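Local coordinates for Lmo2125 protein (Listeria monocytogenes serovar 1/2a, PDB 5TU0), which binds maltose and probably delivers it to a membrane transporter, as the lipid-anchored solute-binding protein of a sugar uptake system, at residues D63-F69 / G273-S279; V15-K20 / V40-M45; L81-L86 / K105-P110; E8-S14 / D35-V41; K98-I102 / P343-E347. The protein carries 2 engineered substitutions. One frame throughout, in Å; residues are numbered along the deposited sequence.

Contact 1 of 5, residues D63-F69 / G273-S279; sequences DVMMSAF and GKGWVVS
Met-66 lays its side chain across the indole of Trp-276: CG sits over the centre of the six-membered ring, 3.6 Å from the centroid in a CH-pi contact, and SD follows over the same face at 4.2 Å from that centroid, a Met-aromatic contact. The bend of its last torsion (chi3 59°) then carries CE past the sulfur to Lys-274 CD, 3.7 Å away. Trp-276 also meets Trp-291 of helix 285-295 edge-to-face. The two strands, 64-68 and 272-278, run antiparallel in the mixed sheet of this periplasmic-binding-protein fold, with Met-65 and Val-277 as a hydrogen-bonded pair; Val-277 N reaches Met-65 O at 2.8 Å, nearly straight (173°). On the face opposite Trp-276, Met-65 CG presses on Val-277 CG2 at 3.5 Å. At the far end the Phe-69 ring lies flat against backbone, with Lys-274 N over its centre and Gly-273 C nearer the rim, while Phe-69 N bonds to Gly-273 O at 2.9 Å.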
# COMPACT_ATOMS: atom_id res chain seq x y z
N ASP A 63 -9.89 15.97 -16.81
CA ASP A 63 -10.07 14.80 -17.67
C ASP A 63 -9.37 13.58 -17.14
O ASP A 63 -9.91 12.46 -17.23
CB ASP A 63 -9.52 15.09 -19.05
CG ASP A 63 -10.26 16.18 -19.75
OD1 ASP A 63 -11.48 16.02 -19.96
OD2 ASP A 63 -9.62 17.20 -20.10
N VAL A 64 -8.16 13.75 -16.61
CA VAL A 64 -7.39 12.64 -16.05
C VAL A 64 -6.78 13.04 -14.72
O VAL A 64 -6.49 14.22 -14.47
CB VAL A 64 -6.28 12.14 -16.99
CG1 VAL A 64 -6.86 11.54 -18.27
CG2 VAL A 64 -5.32 13.26 -17.32
N MET A 65 -6.60 12.05 -13.85
CA MET A 65 -6.04 12.26 -12.53
C MET A 65 -5.49 10.92 -12.03
O MET A 65 -5.52 9.94 -12.76
CB MET A 65 -7.12 12.83 -11.61
CG MET A 65 -8.27 11.87 -11.32
SD MET A 65 -9.91 12.63 -11.38
CE MET A 65 -10.09 12.59 -13.16
N MET A 66 -5.00 10.88 -10.81
CA MET A 66 -4.50 9.65 -10.25
C MET A 66 -5.38 9.22 -9.09
O MET A 66 -6.16 10.01 -8.55
CB MET A 66 -3.05 9.83 -9.79
CG MET A 66 -2.09 10.20 -10.91
SD MET A 66 -0.43 10.62 -10.30
CE MET A 66 0.00 9.12 -9.47
N SER A 67 -5.26 7.95 -8.72
CA SER A 67 -5.97 7.41 -7.58
C SER A 67 -5.20 6.24 -6.99
O SER A 67 -4.56 5.48 -7.73
CB SER A 67 -7.36 6.93 -7.99
OG SER A 67 -8.03 6.28 -6.90
N ALA A 68 -5.25 6.11 -5.67
CA ALA A 68 -4.72 4.93 -5.01
C ALA A 68 -5.49 3.74 -5.59
O ALA A 68 -6.68 3.86 -5.91
CB ALA A 68 -4.94 5.00 -3.52
N PHE A 69 -4.82 2.59 -5.70
CA PHE A 69 -5.47 1.38 -6.22
C PHE A 69 -6.73 1.00 -5.45
O PHE A 69 -7.72 0.58 -6.04
CB PHE A 69 -4.53 0.15 -6.18
CG PHE A 69 -3.37 0.19 -7.15
CD1 PHE A 69 -3.51 0.72 -8.44
CD2 PHE A 69 -2.18 -0.42 -6.82
CE1 PHE A 69 -2.45 0.71 -9.33
CE2 PHE A 69 -1.12 -0.44 -7.71
CZ PHE A 69 -1.27 0.12 -8.97
N GLY A 273 -0.33 1.12 -4.24
CA GLY A 273 0.16 1.91 -5.37
C GLY A 273 -0.90 2.83 -5.92
O GLY A 273 -1.94 3.03 -5.30
N LYS A 274 -0.63 3.35 -7.12
CA LYS A 274 -1.49 4.32 -7.76
C LYS A 274 -1.60 4.06 -9.26
O LYS A 274 -0.67 3.53 -9.91
CB LYS A 274 -0.94 5.73 -7.55
CG LYS A 274 -0.77 6.18 -6.10
CD LYS A 274 -0.34 7.65 -6.07
CE LYS A 274 0.02 8.18 -4.69
NZ LYS A 274 1.39 7.75 -4.32
N GLY A 275 -2.74 4.45 -9.81
CA GLY A 275 -3.00 4.34 -11.23
C GLY A 275 -3.52 5.67 -11.76
O GLY A 275 -3.95 6.56 -11.00
N TRP A 276 -3.44 5.83 -13.08
CA TRP A 276 -4.01 6.97 -13.74
C TRP A 276 -5.45 6.59 -14.12
O TRP A 276 -5.71 5.46 -14.55
CB TRP A 276 -3.20 7.32 -15.00
CG TRP A 276 -1.95 8.04 -14.72
CD1 TRP A 276 -0.71 7.52 -14.53
CD2 TRP A 276 -1.81 9.47 -14.60
NE1 TRP A 276 0.21 8.54 -14.32
CE2 TRP A 276 -0.45 9.74 -14.34
CE3 TRP A 276 -2.71 10.53 -14.68
CZ2 TRP A 276 0.03 11.04 -14.18
CZ3 TRP A 276 -2.23 11.82 -14.52
CH2 TRP A 276 -0.87 12.06 -14.27
N VAL A 277 -6.38 7.52 -13.92
CA VAL A 277 -7.78 7.29 -14.20
C VAL A 277 -8.35 8.40 -15.06
O VAL A 277 -7.77 9.50 -15.10
CB VAL A 277 -8.60 7.14 -12.91
CG1 VAL A 277 -8.02 6.01 -12.06
CG2 VAL A 277 -8.64 8.43 -12.09
N VAL A 278 -9.45 8.11 -15.75
CA VAL A 278 -10.13 9.07 -16.65
C VAL A 278 -11.52 9.37 -16.12
O VAL A 278 -12.28 8.46 -15.80
CB VAL A 278 -10.27 8.49 -18.07
CG1 VAL A 278 -11.03 9.45 -18.98
CG2 VAL A 278 -8.90 8.16 -18.64
N SER A 279 -11.84 10.65 -16.02
CA SER A 279 -13.17 11.07 -15.60
C SER A 279 -14.23 10.53 -16.56
O SER A 279 -14.08 10.65 -17.77
CB SER A 279 -13.24 12.60 -15.58
OG SER A 279 -14.56 13.05 -15.38

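Contact 2 of 5, residues V15-K20 / V40-M45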
# COMPACT_ATOMS: atom_id res chain seq x y z
N VAL A 15 -2.99 16.65 -10.78
CA VAL A 15 -2.14 15.84 -9.95
C VAL A 15 -1.77 16.54 -8.66
O VAL A 15 -1.86 17.75 -8.55
CB VAL A 15 -0.83 15.40 -10.67
CG1 VAL A 15 -1.11 14.42 -11.79
CG2 VAL A 15 -0.02 16.61 -11.19
N ASP A 16 -1.36 15.74 -7.70
CA ASP A 16 -0.87 16.22 -6.44
C ASP A 16 0.41 17.02 -6.68
O ASP A 16 1.10 16.81 -7.68
CB ASP A 16 -0.57 15.02 -5.55
CG ASP A 16 -0.23 15.42 -4.17
OD1 ASP A 16 0.92 15.91 -3.95
OD2 ASP A 16 -1.09 15.20 -3.29
N ALA A 17 0.72 17.92 -5.76
CA ALA A 17 1.91 18.76 -5.85
C ALA A 17 3.18 18.01 -6.18
O ALA A 17 4.00 18.49 -6.97
CB ALA A 17 2.09 19.55 -4.56
N GLY A 18 3.35 16.82 -5.61
CA GLY A 18 4.54 16.02 -5.83
C GLY A 18 4.76 15.50 -7.24
O GLY A 18 5.83 15.01 -7.55
N TYR A 19 3.75 15.59 -8.09
CA TYR A 19 3.87 15.13 -9.46
C TYR A 19 3.78 16.26 -10.49
O TYR A 19 3.92 16.00 -11.68
CB TYR A 19 2.79 14.11 -9.77
CG TYR A 19 2.76 12.93 -8.82
CD1 TYR A 19 3.85 12.08 -8.73
CD2 TYR A 19 1.64 12.66 -8.04
CE1 TYR A 19 3.84 11.01 -7.86
CE2 TYR A 19 1.62 11.59 -7.17
CZ TYR A 19 2.72 10.76 -7.08
OH TYR A 19 2.70 9.70 -6.22
N LYS A 20 3.57 17.49 -10.03
CA LYS A 20 3.40 18.63 -10.95
C LYS A 20 4.61 18.82 -11.86
O LYS A 20 4.46 18.93 -13.08
CB LYS A 20 3.11 19.92 -10.17
CG LYS A 20 2.52 21.02 -11.03
CD LYS A 20 2.45 22.33 -10.27
CE LYS A 20 1.88 23.44 -11.14
NZ LYS A 20 2.07 24.74 -10.45
N VAL A 40 -2.08 21.61 -16.95
CA VAL A 40 -1.73 20.92 -15.71
C VAL A 40 -2.26 21.69 -14.50
O VAL A 40 -1.95 22.87 -14.34
CB VAL A 40 -0.21 20.75 -15.58
CG1 VAL A 40 0.14 19.97 -14.31
CG2 VAL A 40 0.35 20.02 -16.80
N VAL A 41 -3.05 21.03 -13.68
CA VAL A 41 -3.57 21.65 -12.45
C VAL A 41 -3.07 20.86 -11.26
O VAL A 41 -2.94 19.63 -11.32
CB VAL A 41 -5.12 21.76 -12.44
CG1 VAL A 41 -5.59 22.60 -13.61
CG2 VAL A 41 -5.78 20.40 -12.49
N GLU A 42 -2.75 21.57 -10.18
CA GLU A 42 -2.28 20.94 -8.97
C GLU A 42 -3.41 20.91 -7.95
O GLU A 42 -4.05 21.94 -7.69
CB GLU A 42 -1.05 21.66 -8.40
CG GLU A 42 -0.42 20.96 -7.19
CD GLU A 42 -1.24 21.04 -5.91
OE1 GLU A 42 -1.86 22.10 -5.69
OE2 GLU A 42 -1.24 20.07 -5.09
N LYS A 43 -3.65 19.74 -7.38
CA LYS A 43 -4.67 19.59 -6.36
C LYS A 43 -4.47 18.27 -5.62
O LYS A 43 -4.12 17.26 -6.22
CB LYS A 43 -6.07 19.65 -6.98
CG LYS A 43 -7.23 19.64 -6.00
CD LYS A 43 -8.51 20.01 -6.72
CE LYS A 43 -9.75 19.79 -5.89
NZ LYS A 43 -9.79 20.67 -4.69
N ASP A 44 -4.67 18.29 -4.31
CA ASP A 44 -4.57 17.08 -3.50
C ASP A 44 -5.32 15.93 -4.18
O ASP A 44 -6.45 16.11 -4.64
CB ASP A 44 -5.13 17.36 -2.09
CG ASP A 44 -5.10 16.14 -1.21
OD1 ASP A 44 -6.08 15.35 -1.21
OD2 ASP A 44 -4.11 16.00 -0.47
N MET A 45 -4.68 14.76 -4.25
CA MET A 45 -5.24 13.60 -4.96
C MET A 45 -6.61 13.18 -4.43
O MET A 45 -7.56 12.98 -5.20
CB MET A 45 -4.27 12.40 -4.91
CG MET A 45 -4.70 11.20 -5.77
SD MET A 45 -3.63 9.74 -5.64
CE MET A 45 -3.97 9.22 -3.97
O HOH W 1 -1.88 17.55 -1.25
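Val-15 and Glu-42 are a parallel bridge pair at the C-terminal ends of their strands, where the beta-alpha-beta unit of strand 10-15, helix 17-34 and strand 37-42 turns from sheet into helix. This is the tight part. Val-15 N donates to Val-41 O at 3.0 Å, and Val-15 O receives Lys-43 N at 2.9 Å. The Val-15 side chain faces inward, against Val-23, Met-66 and Trp-276. Beyond the bridge the contact opens toward solvent. Glu-42 folds back at its second torsion (chi2 -72°), which lays CG 3.5 Å from Ala-17 CA and brings its carboxylate to the first turn of the helix. Lys-20, extended beyond CG, passes over Glu-42 at about a right angle, touching CB through its own CD at 4.0 Å; the charged ends stay well apart. Asp-16 is the N-cap of helix 17-34, its OD1 taking Gly-18 N at 3.1 Å with the anti lone pair, and Asp-44 caps the next helix through Glu-47 N. The two acids come near each other, and their like charges are probably eased by a water that donates to Asp-44 OD2 at 2.8 Å and to Asp-16 OD2 at 3.2 Å.

Contact 3 of 5, residues L81-L86 / K105-P110; sequences LAEVKL and KIYGAP
Val-84 N donates to Ile-106 O at 2.9 Å, the one direct hydrogen bond between loop 81-86 and strand 105-121; Glu-83 CA adds a CA-H...O contact to the same oxygen. Apolar packing lies beyond it. Leu-86 brings a single methyl, CD2, against Ile-106 CG2, Ala-109 CB and the Pro-110 ring. The Tyr-107 ring takes Glu-83 CG at 3.6 Å from CE1, and Ala-82 O approaches its edge. Glu-83 is extended beyond CG (chi2 180°), which carries its carboxylate alongside the aliphatic part of Lys-105. Two waters take part: one accepts from Ile-106 N at 2.8 Å and donates, at a longer 3.3 Å, to Glu-83 OE1; another, between Glu-83 OE2 and Tyr-107 OH, lies doubtfully close to both. The contact joins the loop between helices 69-77 and 94-99 to the mixed sheet, with helix 285-295 touching Val-84 and Ala-109. Gly-108 N and O are buried without a polar partner, against Val-84 CG2 and Leu-86 CD2 respectively, so this packing probably costs some hydrogen bonding.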
# COMPACT_ATOMS: atom_id res chain seq x y z
N LEU A 81 -15.60 7.06 -13.04
CA LEU A 81 -14.44 6.83 -13.91
C LEU A 81 -14.85 6.10 -15.19
O LEU A 81 -15.70 5.23 -15.16
CB LEU A 81 -13.39 5.98 -13.20
CG LEU A 81 -12.87 6.56 -11.88
CD1 LEU A 81 -11.86 5.61 -11.27
CD2 LEU A 81 -12.27 7.93 -12.09
N ALA A 82 -14.20 6.44 -16.29
CA ALA A 82 -14.44 5.77 -17.56
C ALA A 82 -13.72 4.42 -17.61
O ALA A 82 -12.65 4.29 -17.04
CB ALA A 82 -13.91 6.65 -18.69
N GLU A 83 -14.27 3.46 -18.33
CA GLU A 83 -13.55 2.21 -18.60
C GLU A 83 -12.45 2.57 -19.58
O GLU A 83 -12.68 3.35 -20.50
CB GLU A 83 -14.44 1.14 -19.23
CG GLU A 83 -15.54 0.65 -18.34
CD GLU A 83 -16.41 -0.40 -19.01
OE1 GLU A 83 -15.85 -1.31 -19.67
OE2 GLU A 83 -17.64 -0.31 -18.87
N VAL A 84 -11.25 2.03 -19.36
CA VAL A 84 -10.08 2.34 -20.19
C VAL A 84 -9.37 1.07 -20.60
O VAL A 84 -9.60 -0.01 -20.03
CB VAL A 84 -9.08 3.26 -19.46
CG1 VAL A 84 -9.69 4.63 -19.23
CG2 VAL A 84 -8.64 2.64 -18.12
N LYS A 85 -8.50 1.21 -21.59
CA LYS A 85 -7.70 0.08 -22.08
C LYS A 85 -6.29 0.23 -21.56
O LYS A 85 -5.83 1.34 -21.27
CB LYS A 85 -7.69 0.04 -23.60
CG LYS A 85 -9.06 -0.04 -24.25
CD LYS A 85 -8.93 -0.14 -25.77
CE LYS A 85 -10.28 -0.10 -26.47
NZ LYS A 85 -11.16 -1.22 -26.03
N LEU A 86 -5.59 -0.91 -21.45
CA LEU A 86 -4.20 -0.93 -21.03
C LEU A 86 -3.30 -1.07 -22.26
O LEU A 86 -2.98 -2.19 -22.68
CB LEU A 86 -3.95 -2.06 -20.05
CG LEU A 86 -4.79 -2.03 -18.78
CD1 LEU A 86 -4.42 -3.23 -17.91
CD2 LEU A 86 -4.60 -0.73 -18.03
N LYS A 105 -14.05 -5.24 -15.43
CA LYS A 105 -13.96 -3.94 -16.13
C LYS A 105 -12.73 -3.18 -15.64
O LYS A 105 -12.45 -3.18 -14.44
CB LYS A 105 -15.23 -3.12 -15.92
CG LYS A 105 -16.49 -3.75 -16.51
CD LYS A 105 -17.69 -2.84 -16.35
CE LYS A 105 -18.97 -3.48 -16.86
NZ LYS A 105 -19.39 -4.63 -16.00
N ILE A 106 -12.01 -2.54 -16.56
CA ILE A 106 -10.76 -1.84 -16.24
C ILE A 106 -11.03 -0.34 -16.08
O ILE A 106 -11.57 0.30 -17.01
CB ILE A 106 -9.73 -2.08 -17.36
CG1 ILE A 106 -9.37 -3.58 -17.41
CG2 ILE A 106 -8.47 -1.23 -17.15
CD1 ILE A 106 -8.67 -4.00 -18.70
N TYR A 107 -10.68 0.20 -14.92
CA TYR A 107 -10.91 1.62 -14.61
C TYR A 107 -9.67 2.51 -14.38
O TYR A 107 -9.78 3.65 -13.92
CB TYR A 107 -11.88 1.74 -13.44
CG TYR A 107 -13.26 1.24 -13.74
CD1 TYR A 107 -14.11 1.95 -14.60
CD2 TYR A 107 -13.77 0.09 -13.12
CE1 TYR A 107 -15.40 1.52 -14.86
CE2 TYR A 107 -15.05 -0.34 -13.39
CZ TYR A 107 -15.86 0.38 -14.25
OH TYR A 107 -17.14 -0.04 -14.53
N GLY A 108 -8.50 2.01 -14.73
CA GLY A 108 -7.28 2.78 -14.62
C GLY A 108 -6.11 2.07 -15.22
O GLY A 108 -6.22 0.90 -15.61
N ALA A 109 -4.99 2.78 -15.29
CA ALA A 109 -3.74 2.25 -15.81
C ALA A 109 -2.71 2.31 -14.68
O ALA A 109 -2.39 3.39 -14.20
CB ALA A 109 -3.28 3.07 -17.00
N PRO A 110 -2.18 1.15 -14.25
CA PRO A 110 -1.20 1.15 -13.15
C PRO A 110 0.03 1.98 -13.44
O PRO A 110 0.57 1.91 -14.56
CB PRO A 110 -0.81 -0.32 -13.02
CG PRO A 110 -1.90 -1.07 -13.64
CD PRO A 110 -2.54 -0.22 -14.67
O HOH W 2 -10.58 5.53 -15.57
O HOH W 3 -12.99 -2.79 -19.22
O HOH W 4 -18.37 0.79 -16.69

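Contact 4 of 5, residues E8-S14 / D35-V41; sequences EKTLTVS and DVKVKVV
Lys-37 O is gripped twice from the neighbouring strand, by Leu-11 N at 3.0 Å and by Thr-10 OG1 at 2.9 Å. The hydroxyl stands anti to the threonine's own N (chi1 -177°), which swings it across to the carbonyl from above its plane. The backbone ladder supplies the other bonds: Lys-37 N to Lys-9 O, Lys-39 N to Leu-11 O, Val-13 N to Lys-39 O at 2.8 Å and 175°, and Val-41 N to Val-13 O at 2.9 Å. Two donors that point out of this pair are satisfied elsewhere: Thr-12 N bonds to Asp-63 OD2, and Val-38 N to Glu-31 OE2. On one face the Lys-39 chain runs alongside Thr-12, with CD beside OG1, and Val-41 CG2 is squeezed against Ser-14 CB at 3.4 Å. On the other, Val-13 CG2 meets Val-38 CG1 at 3.6 Å, with Phe-30 of helix 17-34 touching Val-38. Before the strands begin, Lys-9 CG packs on Val-36 CG2 at 3.5 Å. Strands 10-15 and 37-42, parallel within 23° and joined through helix 17-34, form the first beta-alpha-beta crossover of the solute-binding-protein fold.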
# COMPACT_ATOMS: atom_id res chain seq x y z
N GLU A 8 -7.57 23.13 -31.96
CA GLU A 8 -6.69 22.00 -31.71
C GLU A 8 -6.82 21.63 -30.22
O GLU A 8 -6.19 22.23 -29.36
CB GLU A 8 -5.26 22.39 -32.12
CG GLU A 8 -5.20 22.87 -33.58
CD GLU A 8 -3.86 23.45 -34.01
OE1 GLU A 8 -3.84 24.21 -35.00
OE2 GLU A 8 -2.83 23.17 -33.37
N LYS A 9 -7.71 20.65 -29.98
CA LYS A 9 -8.10 20.08 -28.66
C LYS A 9 -7.18 20.25 -27.43
O LYS A 9 -5.99 20.50 -27.54
CB LYS A 9 -8.44 18.60 -28.84
CG LYS A 9 -7.27 17.78 -29.35
CD LYS A 9 -7.67 16.39 -29.86
CE LYS A 9 -8.38 16.45 -31.20
NZ LYS A 9 -8.68 15.09 -31.71
N THR A 10 -7.78 20.08 -26.25
CA THR A 10 -7.07 20.27 -24.98
C THR A 10 -7.44 19.17 -23.95
O THR A 10 -8.52 18.57 -24.04
CB THR A 10 -7.32 21.70 -24.43
OG1 THR A 10 -6.58 21.91 -23.20
CG2 THR A 10 -8.82 21.95 -24.20
N LEU A 11 -6.53 18.92 -23.00
CA LEU A 11 -6.68 17.88 -21.99
C LEU A 11 -6.26 18.43 -20.62
O LEU A 11 -5.17 18.99 -20.48
CB LEU A 11 -5.77 16.70 -22.33
CG LEU A 11 -5.87 15.48 -21.40
CD1 LEU A 11 -7.12 14.68 -21.72
CD2 LEU A 11 -4.63 14.61 -21.52
N THR A 12 -7.11 18.27 -19.60
CA THR A 12 -6.77 18.76 -18.26
C THR A 12 -6.30 17.61 -17.37
O THR A 12 -7.04 16.63 -17.12
CB THR A 12 -7.93 19.53 -17.63
OG1 THR A 12 -8.24 20.66 -18.45
CG2 THR A 12 -7.55 20.03 -16.25
N VAL A 13 -5.07 17.75 -16.87
CA VAL A 13 -4.42 16.71 -16.07
C VAL A 13 -4.27 17.27 -14.67
O VAL A 13 -3.64 18.31 -14.51
CB VAL A 13 -3.03 16.37 -16.64
CG1 VAL A 13 -2.27 15.37 -15.76
CG2 VAL A 13 -3.16 15.86 -18.07
N SER A 14 -4.90 16.62 -13.69
CA SER A 14 -4.83 17.05 -12.31
C SER A 14 -3.99 16.10 -11.47
O SER A 14 -4.25 14.89 -11.43
CB SER A 14 -6.23 17.17 -11.68
OG SER A 14 -6.16 17.75 -10.38
N ASP A 35 -1.07 16.83 -31.20
CA ASP A 35 -1.66 18.13 -31.57
C ASP A 35 -2.70 18.54 -30.51
O ASP A 35 -3.84 18.88 -30.84
CB ASP A 35 -2.26 18.07 -32.98
CG ASP A 35 -2.65 19.44 -33.53
OD1 ASP A 35 -2.34 20.46 -32.88
OD2 ASP A 35 -3.26 19.49 -34.63
N VAL A 36 -2.29 18.50 -29.25
CA VAL A 36 -3.14 18.82 -28.11
C VAL A 36 -2.40 19.75 -27.16
O VAL A 36 -1.15 19.77 -27.16
CB VAL A 36 -3.50 17.53 -27.33
CG1 VAL A 36 -4.36 17.83 -26.11
CG2 VAL A 36 -4.19 16.52 -28.23
N LYS A 37 -3.16 20.54 -26.39
CA LYS A 37 -2.57 21.39 -25.36
C LYS A 37 -2.96 20.74 -24.03
O LYS A 37 -4.14 20.47 -23.80
CB LYS A 37 -3.06 22.83 -25.45
CG LYS A 37 -2.39 23.71 -24.39
CD LYS A 37 -2.52 25.19 -24.65
CE LYS A 37 -1.68 25.98 -23.64
NZ LYS A 37 -1.55 27.42 -23.99
N VAL A 38 -1.98 20.43 -23.20
CA VAL A 38 -2.23 19.83 -21.90
C VAL A 38 -2.19 20.94 -20.86
O VAL A 38 -1.23 21.70 -20.80
CB VAL A 38 -1.17 18.76 -21.55
CG1 VAL A 38 -1.35 18.25 -20.12
CG2 VAL A 38 -1.23 17.61 -22.54
N LYS A 39 -3.26 21.05 -20.07
CA LYS A 39 -3.36 22.00 -18.97
C LYS A 39 -3.10 21.20 -17.70
O LYS A 39 -3.80 20.23 -17.42
CB LYS A 39 -4.76 22.61 -18.95
CG LYS A 39 -5.05 23.54 -17.78
CD LYS A 39 -6.49 24.02 -17.84
CE LYS A 39 -6.84 24.89 -16.65
NZ LYS A 39 -8.21 25.47 -16.78
N VAL A 40 -2.08 21.61 -16.95
CA VAL A 40 -1.73 20.92 -15.71
C VAL A 40 -2.26 21.69 -14.50
O VAL A 40 -1.95 22.87 -14.34
CB VAL A 40 -0.21 20.75 -15.58
CG1 VAL A 40 0.14 19.97 -14.31
CG2 VAL A 40 0.35 20.02 -16.80
N VAL A 41 -3.05 21.03 -13.68
CA VAL A 41 -3.57 21.65 -12.45
C VAL A 41 -3.07 20.86 -11.26
O VAL A 41 -2.94 19.63 -11.32
CB VAL A 41 -5.12 21.76 -12.44
CG1 VAL A 41 -5.59 22.60 -13.61
CG2 VAL A 41 -5.78 20.40 -12.49

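Contact 5 of 5, residues K98-I102 / P343-E347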
# COMPACT_ATOMS: atom_id res chain seq x y z
N LYS A 98 -5.04 -6.64 -12.32
CA LYS A 98 -6.10 -6.88 -11.32
C LYS A 98 -6.35 -5.66 -10.38
O LYS A 98 -7.47 -5.45 -9.92
CB LYS A 98 -5.73 -8.14 -10.50
CG LYS A 98 -6.65 -8.48 -9.33
CD LYS A 98 -6.13 -9.73 -8.62
CE LYS A 98 -6.84 -9.98 -7.30
NZ LYS A 98 -8.31 -10.14 -7.48
N GLN A 99 -5.31 -4.88 -10.12
CA GLN A 99 -5.39 -3.68 -9.25
C GLN A 99 -6.37 -2.62 -9.74
O GLN A 99 -6.94 -1.88 -8.95
CB GLN A 99 -4.02 -2.98 -9.19
CG GLN A 99 -2.92 -3.72 -8.48
CD GLN A 99 -3.03 -3.65 -6.98
OE1 GLN A 99 -4.10 -3.39 -6.44
NE2 GLN A 99 -1.93 -3.88 -6.30
N VAL A 100 -6.52 -2.52 -11.05
CA VAL A 100 -7.38 -1.52 -11.67
C VAL A 100 -8.65 -2.14 -12.25
O VAL A 100 -9.35 -1.49 -13.03
CB VAL A 100 -6.60 -0.77 -12.79
CG1 VAL A 100 -5.46 0.04 -12.20
CG2 VAL A 100 -6.07 -1.74 -13.84
N THR A 101 -8.96 -3.37 -11.84
CA THR A 101 -10.09 -4.09 -12.38
C THR A 101 -11.13 -4.46 -11.31
O THR A 101 -10.78 -4.88 -10.20
CB THR A 101 -9.59 -5.40 -13.08
OG1 THR A 101 -8.63 -5.07 -14.11
CG2 THR A 101 -10.73 -6.18 -13.70
N ILE A 102 -12.41 -4.30 -11.65
CA ILE A 102 -13.52 -4.73 -10.78
C ILE A 102 -14.64 -5.20 -11.71
O ILE A 102 -14.87 -4.57 -12.74
CB ILE A 102 -13.99 -3.64 -9.79
CG1 ILE A 102 -14.89 -4.26 -8.71
CG2 ILE A 102 -14.71 -2.51 -10.51
CD1 ILE A 102 -15.21 -3.35 -7.55
N PRO A 343 -8.64 -6.19 -1.34
CA PRO A 343 -9.92 -6.24 -2.07
C PRO A 343 -10.44 -4.84 -2.36
O PRO A 343 -10.33 -3.96 -1.49
CB PRO A 343 -10.85 -6.97 -1.08
CG PRO A 343 -9.93 -7.81 -0.24
CD PRO A 343 -8.68 -6.99 -0.10
N ASN A 344 -10.97 -4.63 -3.57
CA ASN A 344 -11.49 -3.31 -3.96
C ASN A 344 -13.02 -3.29 -4.04
O ASN A 344 -13.61 -2.30 -4.48
CB ASN A 344 -10.84 -2.85 -5.27
CG ASN A 344 -11.17 -3.74 -6.45
OD1 ASN A 344 -11.97 -4.68 -6.36
ND2 ASN A 344 -10.54 -3.47 -7.57
N ILE A 345 -13.66 -4.37 -3.60
CA ILE A 345 -15.11 -4.45 -3.56
C ILE A 345 -15.62 -3.63 -2.37
O ILE A 345 -14.89 -3.45 -1.37
CB ILE A 345 -15.62 -5.91 -3.53
CG1 ILE A 345 -15.16 -6.65 -2.27
CG2 ILE A 345 -15.16 -6.65 -4.79
CD1 ILE A 345 -15.80 -8.02 -2.11
N PRO A 346 -16.86 -3.14 -2.44
CA PRO A 346 -17.43 -2.28 -1.39
C PRO A 346 -17.37 -2.84 0.02
O PRO A 346 -17.11 -2.09 0.98
CB PRO A 346 -18.90 -2.14 -1.81
CG PRO A 346 -18.86 -2.29 -3.28
CD PRO A 346 -17.86 -3.38 -3.51
N GLU A 347 -17.58 -4.15 0.15
CA GLU A 347 -17.63 -4.80 1.46
C GLU A 347 -16.32 -4.68 2.27
O GLU A 347 -16.31 -4.99 3.46
CB GLU A 347 -18.04 -6.27 1.33
CG GLU A 347 -19.48 -6.52 0.84
CD GLU A 347 -19.70 -6.46 -0.66
OE1 GLU A 347 -18.79 -6.07 -1.44
OE2 GLU A 347 -20.84 -6.82 -1.06
O HOH W 5 -9.13 -1.01 -7.73
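Asn-344 holds CG between its backbone N and carbonyl carbon (chi1 64°), and with chi2 near 5° the amide is presented to the turn that follows helix 94-99. Ile-102, its CG1 anti to N (chi1 -166°) and the chain extended to CD1, runs past that amide in the opposite direction. ND2 donates almost straight to Thr-101 O at 3.0 Å. The acceptor lies in the amide plane of Asn-344, yet the nitrogen sits above the plane of the Thr-101 carbonyl, away from its lone pairs. A water accepts from ND2 at 2.8 Å and lies 2.7 Å from Gln-99 O, to which it may donate, and so can link the amide to a second carbonyl of the turn. The oxygen side of the amide faces carbon: Ile-102 CD1 is 3.7 Å from Asn-344 OD1 and 3.6 Å from Asn-344 O, and it also approaches Ile-345 CG2 at 4.3 Å. Tyr-107 and Gln-77 flank Ile-102. The loop between helices 327-336 and 348-363 is thus joined to strand 101-102 by a small interface. Its chemistry combines one directional bond from the Asn-344 amide, and a possible water link, with van der Waals packing of Ile-102 CD1.

From the N terminus, contact 4 pairs the first two strands around helix 17-34, and contact 2, crossing it along the chain, continues the same pairing to where the strands give way to helices. Both close before contact 1 opens. Contact 1 spans some 200 residues to bring strand 272-278 back beside strand 64-68, which in turn bonds to strand 10-15 through Val-64 O and Ser-14 N. Contact 3 is nested inside that long loop and abuts contact 1, Trp-276 O accepting from Ala-109 N. Contact 5 crosses both contacts 1 and 3, tying the late loop 343-347 to the turn before strand 105-121, where Tyr-107 N meets Val-100 O.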